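Benzoate transport porin BenP (PDB 5DL8) binds calcium and probably acts as an outer-membrane beta-barrel porin that lets small solutes, perhaps benzoate, diffuse across the outer membrane. Local coordinates at residues A[33-38]-A[398-403]; A[49-54]-A[145-150]; A[362-367]-A[380-385]. All coordinates share one frame; numbering follows the deposited sequence.

How the contacts relate
Contacts 1 and 3 join neighbouring antiparallel strands of the barrel wall, whereas contact 2 pins an inward-lying loop against that wall. Contact 2 is buried, contact 1 partly so, and contact 3 lies at the surface. Contact 1 sits between the others: its strand 25-39 pairs with strand 47-65 of contact 2 (A33 N to S51 O, 2.8 Å), and its strand 394-406 pairs with strand 377-388 of contact 3 (F400 N to Q380 O, 2.7 Å). Backbone hydrogen bonds carry contacts 1 and 3. In contact 2 a side-chain amide replaces them, and F400 packs against the carbonyls of S145 and R146.

Contact 1: residues A[33-38]-A[398-403]; sequences AYINRD and RLFVNY. With CA (calcium ion), chain G.
R398 opens the 398-403 strand with CG anti to its carbonyl carbon and the chain extended from CG to NE, so its aliphatic part crosses I35 obliquely, CG of R398 lying 3.8 Å from CG1 of I35. Its guanidinium comes edge to edge with that of R37, NH2 of R398 standing 4.5 Å from NH2 of R37. Two positive charges would repel at this range, but E396 makes a salt bridge to each, its OE2 to R398 and its OE1 to R37, which probably offsets the repulsion. L399 supplies the backbone link: Y34 N donates to L399 O over 2.8 Å with an N-H...O angle of 175°, and L399 N returns to Y34 O over 2.8 Å at 157°. This mutual pair makes Y34 and L399 a hydrogen-bonded antiparallel pair, and the strand axes run at 178°. The pairing joins the first strand, 25-39, to the last, 394-406, and so closes the OprD-family barrel. On the face that carries Y34, L399 CB sits at the ring edge, 4.3 Å from Y34 CD2. F400 returns to the face of R398, where its ring leans toward strand 33-38: A33 CB meets the ring edge 3.6 Å from F400 CE1, while I35 CD1 approaches the same F400 CE1 obliquely at 4.1 Å. At the far end of strand 33-38, beyond the pairing with 398-403, D38 OD1 binds a calcium ion at 2.5 Å; four waters, the carbonyl of F39 and D46 OD1 are among its other ligands.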
# COMPACT_ATOMS: atom_id res chain seq x y z
N ALA A 33 0.96 -4.62 -18.06
CA ALA A 33 1.70 -3.60 -17.29
C ALA A 33 3.01 -3.29 -17.94
O ALA A 33 3.85 -4.19 -18.09
CB ALA A 33 1.98 -4.10 -15.83
N TYR A 34 3.24 -2.03 -18.27
CA TYR A 34 4.54 -1.53 -18.69
C TYR A 34 5.09 -0.54 -17.65
O TYR A 34 4.45 0.51 -17.35
CB TYR A 34 4.41 -0.88 -20.05
CG TYR A 34 5.61 -0.12 -20.51
CD1 TYR A 34 6.70 -0.74 -21.00
CD2 TYR A 34 5.60 1.29 -20.49
CE1 TYR A 34 7.84 -0.00 -21.40
CE2 TYR A 34 6.64 2.03 -20.96
CZ TYR A 34 7.77 1.37 -21.35
OH TYR A 34 8.80 2.12 -21.70
N ILE A 35 6.26 -0.88 -17.09
CA ILE A 35 6.90 0.01 -16.16
C ILE A 35 8.30 0.27 -16.65
O ILE A 35 9.04 -0.68 -16.97
CB ILE A 35 6.85 -0.60 -14.75
CG1 ILE A 35 5.40 -0.52 -14.19
CG2 ILE A 35 7.89 0.09 -13.82
CD1 ILE A 35 4.95 -1.85 -13.62
N ASN A 36 8.68 1.55 -16.67
CA ASN A 36 10.00 1.92 -17.17
C ASN A 36 10.58 3.02 -16.32
O ASN A 36 10.07 4.14 -16.32
CB ASN A 36 10.00 2.35 -18.70
CG ASN A 36 11.35 2.25 -19.34
OD1 ASN A 36 11.88 1.14 -19.57
ND2 ASN A 36 11.94 3.37 -19.61
N ARG A 37 11.64 2.71 -15.58
CA ARG A 37 12.39 3.76 -14.85
C ARG A 37 13.67 4.08 -15.57
O ARG A 37 14.56 3.27 -15.65
CB ARG A 37 12.65 3.36 -13.38
CG ARG A 37 13.42 4.41 -12.54
CD ARG A 37 13.43 4.12 -11.02
NE ARG A 37 12.13 4.20 -10.43
CZ ARG A 37 11.84 4.11 -9.10
NH1 ARG A 37 12.78 3.92 -8.18
NH2 ARG A 37 10.54 4.23 -8.70
N ASP A 38 13.81 5.32 -15.98
CA ASP A 38 14.94 5.78 -16.78
C ASP A 38 15.75 6.80 -16.00
O ASP A 38 15.31 7.96 -15.83
CB ASP A 38 14.37 6.45 -18.09
CG ASP A 38 15.46 7.01 -19.02
OD1 ASP A 38 16.56 7.34 -18.55
OD2 ASP A 38 15.20 7.17 -20.24
N ARG A 398 4.58 4.41 -16.30
CA ARG A 398 3.81 3.21 -16.01
C ARG A 398 2.52 3.30 -16.78
O ARG A 398 1.81 4.35 -16.67
CB ARG A 398 3.50 3.08 -14.54
CG ARG A 398 4.71 3.19 -13.57
CD ARG A 398 4.29 2.79 -12.17
NE ARG A 398 5.27 3.13 -11.16
CZ ARG A 398 5.03 3.58 -9.90
NH1 ARG A 398 3.78 3.73 -9.31
NH2 ARG A 398 6.09 3.86 -9.17
N LEU A 399 2.24 2.23 -17.53
CA LEU A 399 1.09 2.16 -18.43
C LEU A 399 0.41 0.84 -18.25
O LEU A 399 1.07 -0.25 -18.27
CB LEU A 399 1.50 2.32 -19.92
CG LEU A 399 0.35 2.49 -20.99
CD1 LEU A 399 -0.57 3.75 -20.83
CD2 LEU A 399 0.89 2.48 -22.41
N PHE A 400 -0.88 0.90 -17.96
CA PHE A 400 -1.62 -0.30 -17.55
C PHE A 400 -2.86 -0.41 -18.38
O PHE A 400 -3.56 0.63 -18.59
CB PHE A 400 -2.03 -0.25 -16.09
CG PHE A 400 -0.87 -0.21 -15.08
CD1 PHE A 400 -0.13 -1.31 -14.81
CD2 PHE A 400 -0.57 0.97 -14.37
CE1 PHE A 400 0.93 -1.26 -13.91
CE2 PHE A 400 0.46 1.05 -13.42
CZ PHE A 400 1.22 -0.08 -13.18
N VAL A 401 -3.17 -1.63 -18.85
CA VAL A 401 -4.47 -1.93 -19.34
C VAL A 401 -5.03 -2.98 -18.42
O VAL A 401 -4.52 -4.08 -18.37
CB VAL A 401 -4.48 -2.50 -20.76
CG1 VAL A 401 -5.93 -2.76 -21.25
CG2 VAL A 401 -3.72 -1.59 -21.72
N ASN A 402 -6.08 -2.62 -17.71
CA ASN A 402 -6.71 -3.39 -16.64
C ASN A 402 -8.05 -3.89 -17.07
O ASN A 402 -8.84 -3.14 -17.71
CB ASN A 402 -6.90 -2.48 -15.40
CG ASN A 402 -5.55 -2.22 -14.65
OD1 ASN A 402 -4.76 -3.17 -14.45
ND2 ASN A 402 -5.28 -0.97 -14.27
N TYR A 403 -8.35 -5.12 -16.67
CA TYR A 403 -9.69 -5.67 -16.81
C TYR A 403 -10.09 -6.27 -15.49
O TYR A 403 -9.29 -6.96 -14.88
CB TYR A 403 -9.76 -6.76 -17.84
CG TYR A 403 -11.14 -7.35 -17.94
CD1 TYR A 403 -12.17 -6.74 -18.69
CD2 TYR A 403 -11.42 -8.57 -17.38
CE1 TYR A 403 -13.44 -7.32 -18.81
CE2 TYR A 403 -12.64 -9.17 -17.54
CZ TYR A 403 -13.65 -8.52 -18.19
OH TYR A 403 -14.80 -9.19 -18.29
CA CA G . 18.75 6.20 -18.87
O HOH W 1 18.13 7.23 -20.86
O HOH W 2 20.20 7.90 -19.50
O HOH W 3 20.63 5.68 -17.51
O HOH W 4 20.45 5.01 -20.29

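Contact 2: residues A[49-54]-A[145-150]; sequences SWSQAA and SRQLLT
Q147 points the NE2 end of its carboxamide at S51 through an in-plane N-H, while the face of the group at its CD-OE1 end lies against the methyl of A53. CG is anti to the backbone N, which carries the chain out from the loop, and a bend at chi2 (45°) brings NE2 to S51 and OE1 to A53. NE2 of Q147 donates to OG of S51 over 3.0 Å; the N-H...O angle is 166°, and the hydroxyl lies only 5° out of the amide plane, so the bond is nearly straight. S51 presents that oxygen from the crowded position between its own N and carbonyl carbon. At the other end OE1 of Q147 is 3.1 Å from CB of A53, a tight fit with a methyl group that offers no polar partner. L148 meets the same methyl, with CD2 of L148 at 3.8 Å from CB of A53. Residues 145-150 have no regular secondary structure and belong to the long loop between strands 132-133 and 151-153, consistent with loop L3, which folds into the lumen in OprD-family porins. Other strands hold the loop backbone as well: K31 NZ reaches the carbonyl of Q147, and the Y112 hydroxyl bonds L148 N. Just before Q147, R146 folds back, its NH1 donating to OG of S145 over 2.9 Å, with the acceptor in the guanidinium plane. R146 NH2 also stands close to the like charges of R178 and R398. W50 and Q52, alternating with S51 and A53, direct their CB atoms away from the loop.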
# COMPACT_ATOMS: atom_id res chain seq x y z
N SER A 49 9.91 -3.63 -16.76
CA SER A 49 9.40 -4.72 -17.60
C SER A 49 7.99 -4.35 -18.20
O SER A 49 7.32 -3.33 -17.79
CB SER A 49 9.21 -5.97 -16.73
OG SER A 49 8.37 -5.67 -15.59
N TRP A 50 7.59 -5.26 -19.08
CA TRP A 50 6.34 -5.36 -19.75
C TRP A 50 5.92 -6.74 -19.40
O TRP A 50 6.66 -7.74 -19.67
CB TRP A 50 6.48 -5.25 -21.34
CG TRP A 50 5.16 -5.11 -22.04
CD1 TRP A 50 4.04 -4.46 -21.54
CD2 TRP A 50 4.78 -5.67 -23.28
NE1 TRP A 50 3.02 -4.57 -22.42
CE2 TRP A 50 3.44 -5.31 -23.50
CE3 TRP A 50 5.45 -6.44 -24.24
CZ2 TRP A 50 2.74 -5.66 -24.63
CZ3 TRP A 50 4.75 -6.86 -25.40
CH2 TRP A 50 3.38 -6.46 -25.57
N SER A 51 4.71 -6.82 -18.84
CA SER A 51 4.14 -8.12 -18.45
C SER A 51 2.64 -8.19 -18.66
O SER A 51 1.98 -7.12 -18.65
CB SER A 51 4.54 -8.48 -17.01
OG SER A 51 4.15 -7.50 -16.09
N GLN A 52 2.16 -9.43 -18.84
CA GLN A 52 0.71 -9.74 -18.88
C GLN A 52 0.38 -10.71 -17.78
O GLN A 52 1.13 -11.70 -17.62
CB GLN A 52 0.28 -10.36 -20.21
CG GLN A 52 -1.17 -10.74 -20.30
CD GLN A 52 -2.06 -9.48 -20.28
OE1 GLN A 52 -1.84 -8.52 -21.04
NE2 GLN A 52 -3.03 -9.46 -19.40
N ALA A 53 -0.70 -10.41 -17.02
CA ALA A 53 -1.13 -11.21 -15.87
C ALA A 53 -2.61 -11.57 -15.98
O ALA A 53 -3.38 -10.86 -16.65
CB ALA A 53 -0.88 -10.46 -14.55
N ALA A 54 -2.96 -12.70 -15.37
CA ALA A 54 -4.33 -13.16 -15.15
C ALA A 54 -4.42 -13.65 -13.67
O ALA A 54 -3.49 -14.26 -13.18
CB ALA A 54 -4.74 -14.26 -16.09
N SER A 145 0.57 -1.45 -6.84
CA SER A 145 1.23 -0.36 -7.63
C SER A 145 1.98 -0.91 -8.94
O SER A 145 2.38 -0.13 -9.95
CB SER A 145 2.23 0.41 -6.70
OG SER A 145 3.32 -0.46 -6.30
N ARG A 146 2.16 -2.22 -8.97
CA ARG A 146 3.04 -2.76 -10.04
C ARG A 146 2.30 -3.85 -10.86
O ARG A 146 1.33 -3.51 -11.53
CB ARG A 146 4.36 -3.22 -9.43
CG ARG A 146 5.22 -2.16 -8.73
CD ARG A 146 5.48 -1.00 -9.61
NE ARG A 146 6.65 -0.22 -9.18
CZ ARG A 146 6.73 0.61 -8.10
NH1 ARG A 146 5.71 0.79 -7.23
NH2 ARG A 146 7.89 1.20 -7.87
N GLN A 147 2.69 -5.13 -10.71
CA GLN A 147 2.04 -6.19 -11.40
C GLN A 147 1.24 -7.05 -10.44
O GLN A 147 0.10 -6.65 -10.08
CB GLN A 147 3.06 -6.97 -12.27
CG GLN A 147 2.53 -8.12 -13.08
CD GLN A 147 1.23 -7.83 -13.82
OE1 GLN A 147 0.16 -7.84 -13.21
NE2 GLN A 147 1.30 -7.64 -15.14
N LEU A 148 1.77 -8.16 -9.96
CA LEU A 148 0.98 -8.96 -8.93
C LEU A 148 0.95 -8.21 -7.53
O LEU A 148 1.72 -7.24 -7.33
CB LEU A 148 1.44 -10.40 -8.88
CG LEU A 148 1.50 -11.14 -10.25
CD1 LEU A 148 1.80 -12.63 -10.06
CD2 LEU A 148 0.13 -10.94 -10.95
N LEU A 149 0.05 -8.63 -6.65
CA LEU A 149 -0.30 -7.92 -5.38
C LEU A 149 0.29 -8.66 -4.14
O LEU A 149 0.33 -9.91 -4.01
CB LEU A 149 -1.78 -7.94 -5.21
CG LEU A 149 -2.71 -6.92 -5.88
CD1 LEU A 149 -2.28 -6.49 -7.23
CD2 LEU A 149 -4.17 -7.34 -5.89
N THR A 150 0.82 -7.86 -3.24
CA THR A 150 1.33 -8.31 -1.93
C THR A 150 0.18 -8.88 -1.10
O THR A 150 -0.93 -8.36 -1.09
CB THR A 150 2.02 -7.11 -1.23
OG1 THR A 150 2.96 -6.59 -2.16
CG2 THR A 150 2.76 -7.44 0.15

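Contact 3: residues A[362-367]-A[380-385]. With C8E ((hydroxyethyloxy)tri(ethyloxy)octane), chain C.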
# COMPACT_ATOMS: atom_id res chain seq x y z
N ASN A 362 4.20 13.73 -9.91
CA ASN A 362 3.40 12.62 -10.37
C ASN A 362 2.24 13.16 -11.24
O ASN A 362 1.51 14.08 -10.79
CB ASN A 362 2.67 11.94 -9.17
CG ASN A 362 3.58 11.30 -8.13
OD1 ASN A 362 4.78 11.20 -8.29
ND2 ASN A 362 2.96 10.77 -7.09
N VAL A 363 1.97 12.48 -12.36
CA VAL A 363 0.77 12.70 -13.17
C VAL A 363 0.05 11.33 -13.29
O VAL A 363 0.70 10.34 -13.53
CB VAL A 363 1.15 13.27 -14.60
CG1 VAL A 363 -0.10 13.43 -15.49
CG2 VAL A 363 1.84 14.62 -14.51
N ILE A 364 -1.26 11.26 -13.00
CA ILE A 364 -2.07 10.02 -12.94
C ILE A 364 -3.31 10.31 -13.78
O ILE A 364 -4.12 11.28 -13.47
CB ILE A 364 -2.45 9.76 -11.50
CG1 ILE A 364 -1.18 9.70 -10.61
CG2 ILE A 364 -3.30 8.49 -11.33
CD1 ILE A 364 -1.48 10.11 -9.19
N LEU A 365 -3.44 9.53 -14.87
CA LEU A 365 -4.53 9.62 -15.80
C LEU A 365 -5.32 8.27 -15.71
O LEU A 365 -4.69 7.23 -15.72
CB LEU A 365 -3.98 9.88 -17.25
CG LEU A 365 -3.16 11.21 -17.45
CD1 LEU A 365 -2.89 11.53 -18.92
CD2 LEU A 365 -3.85 12.44 -16.83
N ASN A 366 -6.66 8.32 -15.50
CA ASN A 366 -7.51 7.14 -15.46
C ASN A 366 -8.61 7.29 -16.50
O ASN A 366 -9.16 8.36 -16.58
CB ASN A 366 -8.14 6.89 -14.11
CG ASN A 366 -7.11 6.47 -13.11
OD1 ASN A 366 -6.43 5.40 -13.23
ND2 ASN A 366 -6.89 7.36 -12.16
N TYR A 367 -8.85 6.26 -17.31
CA TYR A 367 -9.93 6.26 -18.28
C TYR A 367 -10.67 4.93 -18.12
O TYR A 367 -10.08 3.89 -18.40
CB TYR A 367 -9.49 6.46 -19.73
CG TYR A 367 -10.71 6.60 -20.63
CD1 TYR A 367 -11.65 7.69 -20.48
CD2 TYR A 367 -11.05 5.65 -21.48
CE1 TYR A 367 -12.78 7.80 -21.28
CE2 TYR A 367 -12.16 5.78 -22.25
CZ TYR A 367 -13.02 6.86 -22.15
OH TYR A 367 -14.16 6.89 -23.00
N GLN A 380 -4.71 3.21 -17.43
CA GLN A 380 -4.06 4.06 -16.46
C GLN A 380 -2.65 4.29 -16.91
O GLN A 380 -1.94 3.29 -17.30
CB GLN A 380 -4.04 3.40 -15.07
CG GLN A 380 -3.56 4.31 -13.92
CD GLN A 380 -3.49 3.55 -12.64
OE1 GLN A 380 -2.64 2.64 -12.46
NE2 GLN A 380 -4.43 3.83 -11.78
N TYR A 381 -2.28 5.57 -16.85
CA TYR A 381 -0.97 6.09 -17.12
C TYR A 381 -0.49 6.96 -15.89
O TYR A 381 -1.20 7.93 -15.42
CB TYR A 381 -0.94 6.99 -18.36
CG TYR A 381 0.40 7.66 -18.61
CD1 TYR A 381 1.55 6.90 -18.85
CD2 TYR A 381 0.55 9.01 -18.51
CE1 TYR A 381 2.81 7.47 -19.03
CE2 TYR A 381 1.81 9.61 -18.70
CZ TYR A 381 2.95 8.82 -18.95
OH TYR A 381 4.22 9.39 -19.11
N ILE A 382 0.74 6.64 -15.47
CA ILE A 382 1.41 7.28 -14.39
C ILE A 382 2.79 7.75 -14.83
O ILE A 382 3.62 6.97 -15.46
CB ILE A 382 1.45 6.40 -13.16
CG1 ILE A 382 0.07 6.34 -12.57
CG2 ILE A 382 2.25 7.09 -12.03
CD1 ILE A 382 -0.19 5.18 -11.65
N ARG A 383 3.05 9.02 -14.60
CA ARG A 383 4.35 9.62 -14.91
C ARG A 383 5.00 10.15 -13.62
O ARG A 383 4.42 11.02 -12.93
CB ARG A 383 4.25 10.77 -15.98
CG ARG A 383 5.51 11.59 -16.21
CD ARG A 383 6.53 10.73 -16.93
NE ARG A 383 7.87 11.40 -16.99
CZ ARG A 383 8.92 10.96 -17.71
NH1 ARG A 383 8.83 9.90 -18.49
NH2 ARG A 383 10.05 11.59 -17.65
N ILE A 384 6.20 9.65 -13.32
CA ILE A 384 7.00 10.12 -12.19
C ILE A 384 8.26 10.79 -12.65
O ILE A 384 8.98 10.28 -13.56
CB ILE A 384 7.28 8.95 -11.26
CG1 ILE A 384 5.94 8.47 -10.62
CG2 ILE A 384 8.19 9.36 -10.06
CD1 ILE A 384 6.08 7.01 -10.38
N ASP A 385 8.49 11.99 -12.17
CA ASP A 385 9.80 12.68 -12.30
C ASP A 385 10.35 13.03 -10.90
O ASP A 385 9.74 13.89 -10.15
CB ASP A 385 9.71 14.00 -13.15
CG ASP A 385 9.34 13.71 -14.61
OD1 ASP A 385 10.33 13.51 -15.40
OD2 ASP A 385 8.12 13.70 -14.97
O12 C8E C . -8.64 5.66 -26.34
C13 C8E C . -9.79 4.87 -26.52
C14 C8E C . -11.07 5.73 -26.45
O15 C8E C . -12.15 5.06 -27.15
C16 C8E C . -13.47 5.06 -26.59
C17 C8E C . -14.07 6.46 -26.72
O18 C8E C . -15.47 6.42 -26.38
C19 C8E C . -15.94 7.75 -26.06
C20 C8E C . -17.44 7.87 -26.26
O21 C8E C . -18.10 6.80 -25.55
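The Y381 ring has the backbone N of R383 over one face, 4.3 Å above the plane and offset toward the rim, while L365 comes in at the edge, CD1 of L365 lying 4.3 Å from CD2 of Y381. The hydroxyl of Y381 bonds D397, which also takes a salt bridge from NH1 of R383. R383 grips D385 side-on: NE reaches OD2 of D385 at 3.1 Å and NH2 reaches OD1 of D385 at 3.0 Å. Both oxygens lie in the guanidinium plane, yet both are met from above the carboxylate plane, so the two groups are tilted against each other. On the opposite face of the strand pair, N366 and Q380 lie side by side with their amide planes 59° apart, and NE2 of Q380 donates 2.9 Å to a lone pair of OD1 of N366. N366 ND2 continues to N337. Next to this amide pair I364 and I382 also run alongside, CG1 of I364 being 4.1 Å from CG1 of I382. The backbones are joined by mutual N-H...O bonds at V363-R383 and L365-Y381, the shortest from L365 N to Y381 O at 2.8 Å. A detergent molecule rests by the hydroxyl of Y367. Strand axes at 176° and consecutive strands 355-368 and 377-388 define an antiparallel beta hairpin, the repeating unit of porin barrel walls.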